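Local coordinates for protein prephenate dehydrogenase (Aquifex aeolicus, PDB 2G5C) that probably catalyses the NAD-dependent oxidative decarboxylation of prephenate to 4-hydroxyphenylpyruvate, a step of tyrosine biosynthesis, at residues Lys99-Leu102 / Val103-Glu107; Thr144-Lys147 / Lys148-Lys151; Glu174-Asp177 / Tyr178-Val182; Asp226-Met229 / Trp230-Phe234. One frame throughout, in Å; residues are numbered along the deposited sequence.

Contact 1. Residues Lys99-Leu102 / Val103-Glu107; sequences KGKL and VYDLE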
# COMPACT_ATOMS: atom_id res chain seq x y z
N LYS A 99 3.38 23.33 1.41
CA LYS A 99 3.43 24.64 2.05
C LYS A 99 4.87 25.11 1.87
O LYS A 99 5.26 25.50 0.78
CB LYS A 99 3.06 24.51 3.53
CG LYS A 99 1.63 24.00 3.79
CD LYS A 99 0.57 25.12 3.79
CE LYS A 99 0.29 25.71 2.41
NZ LYS A 99 -0.58 24.84 1.55
N GLY A 100 5.66 25.05 2.94
CA GLY A 100 7.05 25.45 2.83
C GLY A 100 7.24 26.82 2.23
O GLY A 100 6.57 27.78 2.61
N LYS A 101 8.16 26.91 1.27
CA LYS A 101 8.47 28.18 0.60
C LYS A 101 7.25 28.87 -0.00
O LYS A 101 7.19 30.10 -0.07
CB LYS A 101 9.52 27.96 -0.48
CG LYS A 101 10.02 29.25 -1.11
CD LYS A 101 11.18 29.00 -2.05
CE LYS A 101 11.80 30.32 -2.50
NZ LYS A 101 12.30 31.12 -1.35
N LEU A 102 6.28 28.08 -0.45
CA LEU A 102 5.07 28.62 -1.05
C LEU A 102 4.35 29.59 -0.12
O LEU A 102 3.78 30.58 -0.56
CB LEU A 102 4.11 27.49 -1.43
CG LEU A 102 2.73 27.94 -1.90
CD1 LEU A 102 2.84 28.56 -3.30
CD2 LEU A 102 1.79 26.75 -1.92
N VAL A 103 4.36 29.29 1.17
CA VAL A 103 3.69 30.13 2.14
C VAL A 103 4.33 31.51 2.26
O VAL A 103 3.63 32.51 2.35
CB VAL A 103 3.65 29.48 3.54
CG1 VAL A 103 3.10 30.46 4.56
CG2 VAL A 103 2.79 28.23 3.50
N TYR A 104 5.66 31.56 2.24
CA TYR A 104 6.36 32.83 2.35
C TYR A 104 6.24 33.65 1.07
O TYR A 104 6.16 34.88 1.12
CB TYR A 104 7.84 32.59 2.68
CG TYR A 104 8.04 31.82 3.97
CD1 TYR A 104 7.59 32.33 5.18
CD2 TYR A 104 8.65 30.57 3.97
CE1 TYR A 104 7.73 31.61 6.37
CE2 TYR A 104 8.80 29.84 5.15
CZ TYR A 104 8.34 30.37 6.34
OH TYR A 104 8.46 29.64 7.50
N ASP A 105 6.21 32.97 -0.07
CA ASP A 105 6.07 33.69 -1.34
C ASP A 105 4.68 34.30 -1.44
O ASP A 105 4.52 35.42 -1.92
CB ASP A 105 6.32 32.76 -2.53
CG ASP A 105 7.73 32.21 -2.57
OD1 ASP A 105 8.65 32.92 -2.12
OD2 ASP A 105 7.92 31.09 -3.07
N LEU A 106 3.67 33.56 -0.97
CA LEU A 106 2.31 34.06 -1.02
C LEU A 106 2.12 35.22 -0.05
O LEU A 106 1.35 36.15 -0.33
CB LEU A 106 1.31 32.94 -0.73
CG LEU A 106 1.25 31.85 -1.81
CD1 LEU A 106 0.13 30.85 -1.50
CD2 LEU A 106 1.01 32.49 -3.17
N GLU A 107 2.81 35.18 1.09
CA GLU A 107 2.72 36.26 2.08
C GLU A 107 3.37 37.51 1.50
O GLU A 107 2.89 38.62 1.72
CB GLU A 107 3.44 35.89 3.38
CG GLU A 107 2.87 34.72 4.16
CD GLU A 107 3.52 34.58 5.53
OE1 GLU A 107 4.76 34.68 5.62
OE2 GLU A 107 2.78 34.36 6.52

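Contact 2. Residues Thr144-Lys147 / Lys148-Lys151; sequences TPTK and KTDK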
# COMPACT_ATOMS: atom_id res chain seq x y z
N THR A 144 -0.57 26.65 8.45
CA THR A 144 0.83 26.97 8.67
C THR A 144 1.07 28.46 8.89
O THR A 144 1.55 29.17 8.01
CB THR A 144 1.71 26.48 7.50
OG1 THR A 144 1.30 27.13 6.29
CG2 THR A 144 1.56 24.98 7.32
N PRO A 145 0.72 28.95 10.09
CA PRO A 145 0.93 30.38 10.37
C PRO A 145 2.40 30.68 10.61
O PRO A 145 3.18 29.80 11.00
CB PRO A 145 0.08 30.59 11.62
CG PRO A 145 0.23 29.29 12.34
CD PRO A 145 0.06 28.28 11.22
N THR A 146 2.79 31.92 10.36
CA THR A 146 4.16 32.37 10.56
C THR A 146 4.10 33.57 11.49
O THR A 146 3.07 33.84 12.12
CB THR A 146 4.81 32.81 9.24
OG1 THR A 146 4.16 33.98 8.75
CG2 THR A 146 4.71 31.70 8.20
N LYS A 147 5.20 34.32 11.58
CA LYS A 147 5.23 35.49 12.44
C LYS A 147 4.48 36.64 11.79
O LYS A 147 3.90 37.48 12.48
CB LYS A 147 6.68 35.89 12.73
CG LYS A 147 6.82 36.93 13.84
CD LYS A 147 8.28 37.17 14.19
CE LYS A 147 8.43 38.14 15.37
NZ LYS A 147 9.85 38.30 15.76
N LYS A 148 4.49 36.68 10.46
CA LYS A 148 3.81 37.73 9.71
C LYS A 148 2.32 37.46 9.56
O LYS A 148 1.57 38.31 9.08
CB LYS A 148 4.43 37.88 8.32
CG LYS A 148 5.93 38.14 8.33
CD LYS A 148 6.46 38.35 6.92
CE LYS A 148 7.97 38.56 6.93
NZ LYS A 148 8.49 38.86 5.57
N THR A 149 1.89 36.27 9.98
CA THR A 149 0.48 35.89 9.88
C THR A 149 -0.41 36.74 10.78
O THR A 149 -0.05 37.04 11.92
CB THR A 149 0.29 34.40 10.25
OG1 THR A 149 1.06 33.59 9.36
CG2 THR A 149 -1.18 34.01 10.13
N ASP A 150 -1.57 37.11 10.26
CA ASP A 150 -2.54 37.92 10.99
C ASP A 150 -3.40 37.06 11.91
O ASP A 150 -4.19 36.24 11.44
CB ASP A 150 -3.41 38.70 10.00
CG ASP A 150 -4.50 39.50 10.67
OD1 ASP A 150 -4.25 40.06 11.76
OD2 ASP A 150 -5.61 39.58 10.11
N LYS A 151 -3.24 37.25 13.22
CA LYS A 151 -3.99 36.48 14.21
C LYS A 151 -5.49 36.44 13.98
O LYS A 151 -6.13 35.41 14.18
CB LYS A 151 -3.72 37.03 15.62
CG LYS A 151 -2.44 36.50 16.26
CD LYS A 151 -2.50 34.99 16.44
CE LYS A 151 -1.23 34.45 17.09
NZ LYS A 151 -1.24 32.96 17.16

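Contact 3. Residues Glu174-Asp177 / Tyr178-Val182; sequences ELHD and YVFGV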
# COMPACT_ATOMS: atom_id res chain seq x y z
N GLU A 174 7.81 24.87 7.05
CA GLU A 174 8.89 23.92 6.83
C GLU A 174 8.66 22.57 7.49
O GLU A 174 9.01 21.53 6.92
CB GLU A 174 10.23 24.51 7.29
CG GLU A 174 10.16 25.43 8.50
CD GLU A 174 9.51 26.77 8.19
OE1 GLU A 174 10.01 27.48 7.28
OE2 GLU A 174 8.51 27.12 8.85
N LEU A 175 8.07 22.55 8.68
CA LEU A 175 7.81 21.29 9.36
C LEU A 175 6.77 20.51 8.58
O LEU A 175 6.86 19.29 8.45
CB LEU A 175 7.33 21.51 10.79
CG LEU A 175 7.08 20.23 11.59
CD1 LEU A 175 8.33 19.35 11.60
CD2 LEU A 175 6.67 20.59 13.02
N HIS A 176 5.77 21.21 8.04
CA HIS A 176 4.73 20.54 7.26
C HIS A 176 5.34 19.81 6.08
O HIS A 176 5.05 18.64 5.86
CB HIS A 176 3.70 21.56 6.77
CG HIS A 176 2.71 21.00 5.78
ND1 HIS A 176 3.03 20.79 4.45
CD2 HIS A 176 1.42 20.62 5.92
CE1 HIS A 176 1.97 20.31 3.82
NE2 HIS A 176 0.98 20.19 4.69
N ASP A 177 6.19 20.49 5.32
CA ASP A 177 6.80 19.87 4.16
C ASP A 177 7.77 18.75 4.50
O ASP A 177 7.99 17.85 3.69
CB ASP A 177 7.49 20.92 3.30
CG ASP A 177 6.51 21.73 2.48
OD1 ASP A 177 5.30 21.68 2.80
OD2 ASP A 177 6.94 22.41 1.53
N TYR A 178 8.35 18.80 5.69
CA TYR A 178 9.26 17.75 6.09
C TYR A 178 8.43 16.51 6.41
O TYR A 178 8.68 15.43 5.88
CB TYR A 178 10.05 18.15 7.34
CG TYR A 178 10.91 17.02 7.87
CD1 TYR A 178 12.07 16.64 7.21
CD2 TYR A 178 10.53 16.31 9.01
CE1 TYR A 178 12.84 15.57 7.67
CE2 TYR A 178 11.28 15.25 9.48
CZ TYR A 178 12.43 14.88 8.81
OH TYR A 178 13.18 13.82 9.26
N VAL A 179 7.45 16.68 7.29
CA VAL A 179 6.60 15.59 7.71
C VAL A 179 5.91 14.88 6.54
O VAL A 179 6.01 13.67 6.39
CB VAL A 179 5.53 16.08 8.71
CG1 VAL A 179 4.56 14.94 9.06
CG2 VAL A 179 6.22 16.58 9.98
N PHE A 180 5.23 15.65 5.70
CA PHE A 180 4.53 15.06 4.57
C PHE A 180 5.48 14.62 3.47
O PHE A 180 5.11 13.82 2.62
CB PHE A 180 3.46 16.03 4.08
CG PHE A 180 2.34 16.18 5.07
CD1 PHE A 180 1.35 15.20 5.15
CD2 PHE A 180 2.34 17.22 5.99
CE1 PHE A 180 0.39 15.25 6.16
CE2 PHE A 180 1.38 17.27 7.00
CZ PHE A 180 0.41 16.28 7.09
N GLY A 181 6.70 15.14 3.51
CA GLY A 181 7.68 14.72 2.53
C GLY A 181 8.00 13.26 2.83
O GLY A 181 8.20 12.46 1.92
N VAL A 182 8.03 12.91 4.11
CA VAL A 182 8.34 11.54 4.51
C VAL A 182 7.13 10.60 4.56
O VAL A 182 7.19 9.49 4.04
CB VAL A 182 9.06 11.50 5.89
CG1 VAL A 182 9.50 10.07 6.21
CG2 VAL A 182 10.26 12.44 5.89

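Contact 4. Residues Asp226-Met229 / Trp230-Phe234; sequences DPIM and WRDIF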
# COMPACT_ATOMS: atom_id res chain seq x y z
N ASP A 226 -2.15 11.52 -9.87
CA ASP A 226 -2.04 12.35 -11.06
C ASP A 226 -0.57 12.66 -11.32
O ASP A 226 0.07 13.36 -10.54
CB ASP A 226 -2.81 13.65 -10.88
CG ASP A 226 -2.50 14.67 -11.96
OD1 ASP A 226 -2.53 14.29 -13.15
OD2 ASP A 226 -2.24 15.84 -11.62
N PRO A 227 -0.02 12.14 -12.43
CA PRO A 227 1.39 12.34 -12.81
C PRO A 227 1.84 13.80 -12.76
O PRO A 227 2.97 14.10 -12.38
CB PRO A 227 1.44 11.76 -14.22
CG PRO A 227 0.42 10.68 -14.17
CD PRO A 227 -0.72 11.36 -13.46
N ILE A 228 0.95 14.70 -13.16
CA ILE A 228 1.26 16.12 -13.17
C ILE A 228 1.35 16.67 -11.75
O ILE A 228 2.30 17.37 -11.42
CB ILE A 228 0.20 16.93 -13.98
CG1 ILE A 228 0.41 16.71 -15.48
CG2 ILE A 228 0.31 18.41 -13.65
CD1 ILE A 228 0.32 15.26 -15.92
N MSE A 229 0.36 16.34 -10.92
CA MSE A 229 0.36 16.81 -9.54
C MSE A 229 1.62 16.36 -8.82
O MSE A 229 2.29 17.15 -8.16
CB MSE A 229 -0.87 16.30 -8.78
CG MSE A 229 -0.92 16.75 -7.32
SE MSE A 229 -2.48 16.13 -6.32
CE MSE A 229 -1.69 14.60 -5.43
N TRP A 230 1.96 15.07 -8.95
CA TRP A 230 3.14 14.56 -8.28
C TRP A 230 4.44 15.12 -8.86
O TRP A 230 5.43 15.26 -8.14
CB TRP A 230 3.12 13.02 -8.28
CG TRP A 230 2.16 12.54 -7.23
CD1 TRP A 230 0.88 12.09 -7.43
CD2 TRP A 230 2.33 12.65 -5.81
NE1 TRP A 230 0.25 11.92 -6.21
CE2 TRP A 230 1.11 12.25 -5.21
CE3 TRP A 230 3.40 13.04 -4.99
CZ2 TRP A 230 0.93 12.25 -3.82
CZ3 TRP A 230 3.22 13.04 -3.62
CH2 TRP A 230 1.99 12.64 -3.04
N ARG A 231 4.44 15.47 -10.14
CA ARG A 231 5.64 16.07 -10.74
C ARG A 231 5.84 17.42 -10.06
O ARG A 231 6.96 17.84 -9.80
CB ARG A 231 5.47 16.32 -12.23
CG ARG A 231 6.60 17.16 -12.82
CD ARG A 231 6.19 17.91 -14.07
NE ARG A 231 5.24 18.97 -13.79
CZ ARG A 231 4.58 19.66 -14.72
NH1 ARG A 231 4.78 19.38 -16.00
NH2 ARG A 231 3.74 20.62 -14.38
N ASP A 232 4.73 18.10 -9.80
CA ASP A 232 4.78 19.41 -9.16
C ASP A 232 5.18 19.28 -7.69
O ASP A 232 6.00 20.04 -7.20
CB ASP A 232 3.44 20.13 -9.29
CG ASP A 232 3.03 20.37 -10.74
OD1 ASP A 232 3.94 20.55 -11.58
OD2 ASP A 232 1.82 20.39 -11.04
N ILE A 233 4.61 18.30 -7.01
CA ILE A 233 4.93 18.09 -5.61
C ILE A 233 6.41 17.74 -5.46
O ILE A 233 7.09 18.29 -4.61
CB ILE A 233 4.06 16.97 -5.00
CG1 ILE A 233 2.60 17.43 -4.94
CG2 ILE A 233 4.57 16.59 -3.61
CD1 ILE A 233 1.64 16.39 -4.39
N PHE A 234 6.90 16.83 -6.30
CA PHE A 234 8.30 16.43 -6.23
C PHE A 234 9.23 17.61 -6.52
O PHE A 234 10.34 17.67 -6.00
CB PHE A 234 8.59 15.27 -7.20
CG PHE A 234 7.94 13.97 -6.80
CD1 PHE A 234 7.71 13.66 -5.46
CD2 PHE A 234 7.58 13.03 -7.77
CE1 PHE A 234 7.13 12.44 -5.09
CE2 PHE A 234 7.00 11.81 -7.41
CZ PHE A 234 6.78 11.52 -6.07

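Contact 1. Residues Lys99-Leu102 / Val103-Glu107
L102 and L106 form the tight side of the first two turns or so of helix 101-110, with K99 and G100 in the loop before it. Their isobutyl groups cross one helical turn apart, CG of L102 lying 3.9 Å from CD1 of L106, and the pair is buried because helix 72-85 covers L102 while F114 of strand 114-120 meets L106. The backbone beneath is regular: L106 N donates to L102 O over 3.0 Å, and D105 N to K101 O. On the buried flank CG2 of V103 rests against the aliphatic part of K99, 3.7 Å from CE. The K99 chain bends at chi2, chi3 and chi4, curling the methylenes round that methyl while NZ turns away to a salt bridge with D94.

The opposite character appears at K101 and D105. K101 is exposed and extended as far as CE, turning only at its last torsion; with CG anti to the backbone N (chi1 -173°), CG comes 3.4 Å from OD2 of D105. NZ stays 4.1 Å from D105 OD1, an electrostatic neighbour without a salt bridge. D105 OD2 has its salt bridge with R76 of helix 72-85. An alanine here would remove the carboxylate and would probably leave R76 without its ionic mate and the methylenes of K101 with less to lie against.

This helix is the crossover of the beta-alpha-beta unit 91-94, 101-110, 114-120 in the nucleotide-binding domain. Its chemistry divides: leucine and valine seat it in the domain, while the acidic group on its outer side offers charge to a neighbouring helix and, loosely, to a lysine.

Contact 2. Residues Thr144-Lys147 / Lys148-Lys151
K148 N opens the second segment with a weak hydrogen bond, 3.2 Å long and bent to 131°, to the hydroxyl OG1 of T146. The side chain of K148 is extended and exposed, so this residue joins chiefly through its backbone. At T149 the contact becomes firm. Its N reaches back to T146 O in a weak bond of 3.4 Å, whereas its hydroxyl OG1 accepts the backbone N-H of T146 at 2.6 Å and almost straight, 176°. The torsion that sets OG1 of T149 beside its own backbone N (chi1 -59°) directs the oxygen back across the turn, while CG2 meets CB of P145 at 3.9 Å. The two threonine side chains cross at about a right angle, their OG1 atoms 3.2 Å apart. D150 takes the N-cap position of helix 151-163, its side chain capping a backbone N just beyond and its OD2 forming a salt bridge with R153.

T146-T149 is thus a type I beta turn, closed by a weak backbone bond and reinforced by the T149 hydroxyl, linking strand 140-143 to helix 151-163. Beside it, E107 of helix 101-110 hydrogen-bonds T146 OG1 and, weakly, T149 OG1, while Y104 and P173, the latter at the start of helix 173-201, pack on T146.

Contact 3. Residues Glu174-Asp177 / Tyr178-Val182
H176 and F180, one turn apart on helix 173-201, bring their rings together obliquely: the centroids are 4.5 Å apart and the planes make 36°. The approach is uneven, for F180 CD2 sits 3.4 Å above the imidazole plane and over its centre, whereas the phenyl ring turns its edge to the H176 backbone, CD2 lying 3.1 Å from H176 O. Beneath the rings, F180 N donates to that same carbonyl in a nearly straight bond (172°). A separate apolar pair, L175 and V179, cross obliquely, CD1 to CG2 3.8 Å.

What fixes the imidazole comes next. With CG anti to the backbone N (chi1 171°), ND1 meets D177 OD1 at 2.9 Å, the oxygen close to the ring plane and at its edge. The other nitrogen, NE2, is hydrogen-bonded to H118, whose ring also meets F180 edge-to-face, so the imidazole is gripped at both nitrogens and covered on one face. D177 OD1 is shared, accepting from K99 N too.

This beginning of the long helix lies where the nucleotide-binding and dimerization domains adjoin. K99 and T144 pack on H176, helix 238-260 borders D177 and Y178, and the second subunit contributes M201, whose carbonyl bonds to Y178 OH, and Y211, which packs on V179.

Contact 4. Residues Asp226-Met229 / Trp230-Phe234
D226 caps helix 227-236 through OD2, which accepts M229 N at 2.7 Å from well above the carboxylate plane; its carbonyl O takes W230 N over 3.0 Å in the first ordinary helical bond (173°). The following turn is held by I233 N to M229 O, 2.8 Å. On the outer flank R231 forms a salt bridge to D232, which pairs with R73 too, though D232 OD1 is less certainly placed. The methyl CG2 of I228 lies over one face of that guanidinium, 4.1 Å from NH2.

An aspartate N-cap followed by proline is a familiar way to begin a helix, and this one, in the dimerization domain, reaches the cofactor: M229, here a selenomethionine, is an NAD(H)-binding residue in structures of this protein. The M229 chain runs out straight, CG anti to the backbone N (chi1 179°), then bends at chi3 and sets CE 3.4 Å from NE1 of W230, a Met-aromatic contact with SE obliquely over the five-membered ring. I233 CD1 lies 3.7 Å above the indole plane, toward its rim. At W230 an alanine would probably set the M229 methyl free to turn and leave H188, which stacks on the indole, without that partner.

In the fold
Three of the four contacts form a connected set in which local helix and turn geometry is tied together by hydrogen bonds and packing. Contact 1 meets contact 2 where K99 CD lies 3.3 Å from T144 OG1, and meets contact 3 where Y104 OH is 2.7 Å from E174 OE1; contacts 2 and 3 touch only lightly. Contact 4 stands apart, its nearest atoms about 7 Å from contact 3 and about 14 Å from contact 2. It is also nearest to the cofactor: the M229 side chain is about 4 Å from bound NAD, against about 8 Å for K99 and about 9 Å for H176. Contacts 3 and 4 both reach the second subunit.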